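Local coordinates for DUF985 domain-containing protein (Shewanella oneidensis, PDB 1YUD) that is of unknown function but belongs to the cupin superfamily and pairs with a second copy of itself in the crystal, at the interface of chains A and B. Coordinates in Å, arbitrary orientation; residue numbers count along the deposited sequence, not the author numbering. Chains: chain A/B, hypothetical protein SO0799.

The interface of chains A and B. Residues chain A 17, 21, 53, 76, 128; chain B 75, 99, 101, 106-108.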
loop_
_atom_site.group_PDB
_atom_site.type_symbol
_atom_site.label_atom_id
_atom_site.label_comp_id
_atom_site.label_asym_id
_atom_site.label_seq_id
_atom_site.Cartn_x
_atom_site.Cartn_y
_atom_site.Cartn_z
ATOM N N PHE A 17 11.884 13.303 -1.234
ATOM C CA PHE A 17 10.736 12.555 -1.726
ATOM C C PHE A 17 9.984 13.280 -2.823
ATOM O O PHE A 17 9.758 12.715 -3.892
ATOM C CB PHE A 17 9.785 12.212 -0.571
ATOM C CG PHE A 17 10.230 11.027 0.234
ATOM C CD1 PHE A 17 10.505 11.146 1.591
ATOM C CD2 PHE A 17 10.419 9.792 -0.383
ATOM C CE1 PHE A 17 10.968 10.051 2.324
ATOM C CE2 PHE A 17 10.881 8.691 0.338
ATOM C CZ PHE A 17 11.155 8.825 1.693
ATOM N N LEU A 21 10.394 11.351 -6.304
ATOM C CA LEU A 21 9.106 10.792 -6.692
ATOM C C LEU A 21 8.286 11.774 -7.529
ATOM O O LEU A 21 7.168 11.465 -7.936
ATOM C CB LEU A 21 8.315 10.358 -5.455
ATOM C CG LEU A 21 8.945 9.307 -4.530
ATOM C CD1 LEU A 21 8.008 9.043 -3.353
ATOM C CD2 LEU A 21 9.218 8.022 -5.292
ATOM N N TYR A 53 1.414 8.292 -4.680
ATOM C CA TYR A 53 2.226 8.526 -3.513
ATOM C C TYR A 53 1.484 9.725 -2.909
ATOM O O TYR A 53 0.575 10.262 -3.545
ATOM C CB TYR A 53 3.626 8.913 -3.945
ATOM C CG TYR A 53 4.501 7.763 -4.366
ATOM C CD1 TYR A 53 5.115 6.955 -3.411
ATOM C CD2 TYR A 53 4.785 7.522 -5.707
ATOM C CE1 TYR A 53 6.000 5.939 -3.777
ATOM C CE2 TYR A 53 5.672 6.509 -6.085
ATOM C CZ TYR A 53 6.275 5.729 -5.115
ATOM O OH TYR A 53 7.189 4.760 -5.451
ATOM N N HIS A 76 4.636 4.354 4.323
ATOM C CA HIS A 76 6.011 4.164 3.875
ATOM C C HIS A 76 7.035 4.641 4.889
ATOM O O HIS A 76 7.925 3.879 5.298
ATOM C CB HIS A 76 6.238 4.888 2.560
ATOM C CG HIS A 76 5.358 4.405 1.456
ATOM N ND1 HIS A 76 5.385 3.105 1.006
ATOM C CD2 HIS A 76 4.460 5.058 0.677
ATOM C CE1 HIS A 76 4.547 2.979 -0.011
ATOM N NE2 HIS A 76 3.976 4.148 -0.232
ATOM N N LEU A 128 5.270 10.221 3.984
ATOM C CA LEU A 128 5.067 9.613 2.680
ATOM C C LEU A 128 4.009 8.549 2.952
ATOM O O LEU A 128 4.097 7.800 3.932
ATOM C CB LEU A 128 6.354 8.955 2.172
ATOM C CG LEU A 128 6.149 8.354 0.776
ATOM C CD1 LEU A 128 5.880 9.479 -0.191
ATOM C CD2 LEU A 128 7.355 7.541 0.338
ATOM N N PHE B 75 6.073 -0.520 0.422
ATOM C CA PHE B 75 7.031 -0.687 1.506
ATOM C C PHE B 75 6.545 -0.024 2.790
ATOM O O PHE B 75 6.280 1.179 2.794
ATOM C CB PHE B 75 8.371 -0.072 1.192
ATOM C CG PHE B 75 9.359 -0.220 2.311
ATOM C CD1 PHE B 75 10.183 -1.334 2.371
ATOM C CD2 PHE B 75 9.469 0.766 3.305
ATOM C CE1 PHE B 75 11.124 -1.477 3.401
ATOM C CE2 PHE B 75 10.403 0.641 4.348
ATOM C CZ PHE B 75 11.233 -0.485 4.390
ATOM N N LEU B 99 13.331 2.755 0.610
ATOM C CA LEU B 99 13.396 4.209 0.690
ATOM C C LEU B 99 14.667 4.875 0.162
ATOM O O LEU B 99 14.713 6.095 0.038
ATOM C CB LEU B 99 13.153 4.641 2.136
ATOM C CG LEU B 99 11.854 4.092 2.726
ATOM C CD1 LEU B 99 11.697 4.541 4.181
ATOM C CD2 LEU B 99 10.694 4.567 1.883
ATOM N N LEU B 101 16.088 6.123 -2.354
ATOM C CA LEU B 101 15.794 6.659 -3.683
ATOM C C LEU B 101 17.028 6.903 -4.557
ATOM O O LEU B 101 16.920 6.961 -5.787
ATOM C CB LEU B 101 14.984 7.948 -3.526
ATOM C CG LEU B 101 13.730 7.784 -2.646
ATOM C CD1 LEU B 101 13.453 9.060 -1.835
ATOM C CD2 LEU B 101 12.540 7.396 -3.521
ATOM N N ARG B 106 12.428 2.148 -4.598
ATOM C CA ARG B 106 11.181 2.890 -4.667
ATOM C C ARG B 106 10.319 2.354 -3.511
ATOM O O ARG B 106 10.467 1.196 -3.109
ATOM C CB ARG B 106 10.517 2.618 -6.027
ATOM C CG ARG B 106 9.756 3.787 -6.662
ATOM C CD ARG B 106 10.667 4.702 -7.482
ATOM N NE ARG B 106 11.716 5.326 -6.678
ATOM C CZ ARG B 106 12.797 5.904 -7.188
ATOM N NH1 ARG B 106 12.964 5.934 -8.503
ATOM N NH2 ARG B 106 13.710 6.443 -6.388
ATOM N N PRO B 107 9.425 3.186 -2.948
ATOM C CA PRO B 107 8.601 2.683 -1.844
ATOM C C PRO B 107 7.422 1.847 -2.343
ATOM O O PRO B 107 6.712 1.220 -1.561
ATOM C CB PRO B 107 8.135 3.963 -1.140
ATOM C CG PRO B 107 9.097 5.004 -1.590
ATOM C CD PRO B 107 9.316 4.648 -3.034
ATOM N N GLN B 108 7.204 1.851 -3.648
ATOM C CA GLN B 108 6.105 1.094 -4.227
ATOM C C GLN B 108 6.563 0.347 -5.466
ATOM O O GLN B 108 7.603 0.660 -6.047
ATOM C CB GLN B 108 4.948 2.026 -4.578
ATOM C CG GLN B 108 4.072 2.376 -3.392
ATOM C CD GLN B 108 2.948 3.329 -3.742
ATOM O OE1 GLN B 108 2.255 3.159 -4.750
ATOM N NE2 GLN B 108 2.749 4.336 -2.894
#
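A:His76 turns out of strand conformation at the end of strand 71-76 (psi -55°) and meets the backbone of B:Phe75 and the loop residue B:Pro107, which links strand 105-106 to strand 108-111. Its ring bonds through both nitrogens. ND1 of A:His76 donates to the carbonyl O of B:Phe75 at 2.8 Å, with the acceptor tilted somewhat from the ring plane. At the other ring nitrogen, the amide NE2 of B:Gln108 donates to NE2 of A:His76 at 2.9 Å. The amide and ring planes lie 20° apart. CG of B:Gln108 sits beside its backbone N (chi1 -81°), and the chain beyond it is extended, which carries the amide to the imidazole. Together the two bonds should fix the ring's rotation. B:Pro107 CB covers one face of the imidazole, 3.8 Å from its centroid.

The A:Tyr53 ring lies between A:Leu21 CD1 on one face and the B:Gln108 amide on the other. B:Pro107 CB is at its edge, in plane. B:Pro107 CG also touches A:Leu128 CD2 at 3.6 Å. Farther out, B:Leu101 splits its branches: CD1 meets the CD2-CE2 side of the A:Phe17 ring, and CD2 meets A:Leu21 CD2 at 3.8 Å.

The patch joins a polar end around A:His76 to an apolar end at B:Leu101, with B:Pro107 between them. Its two-fold twin repeats it, and together they probably help hold a cupin dimer.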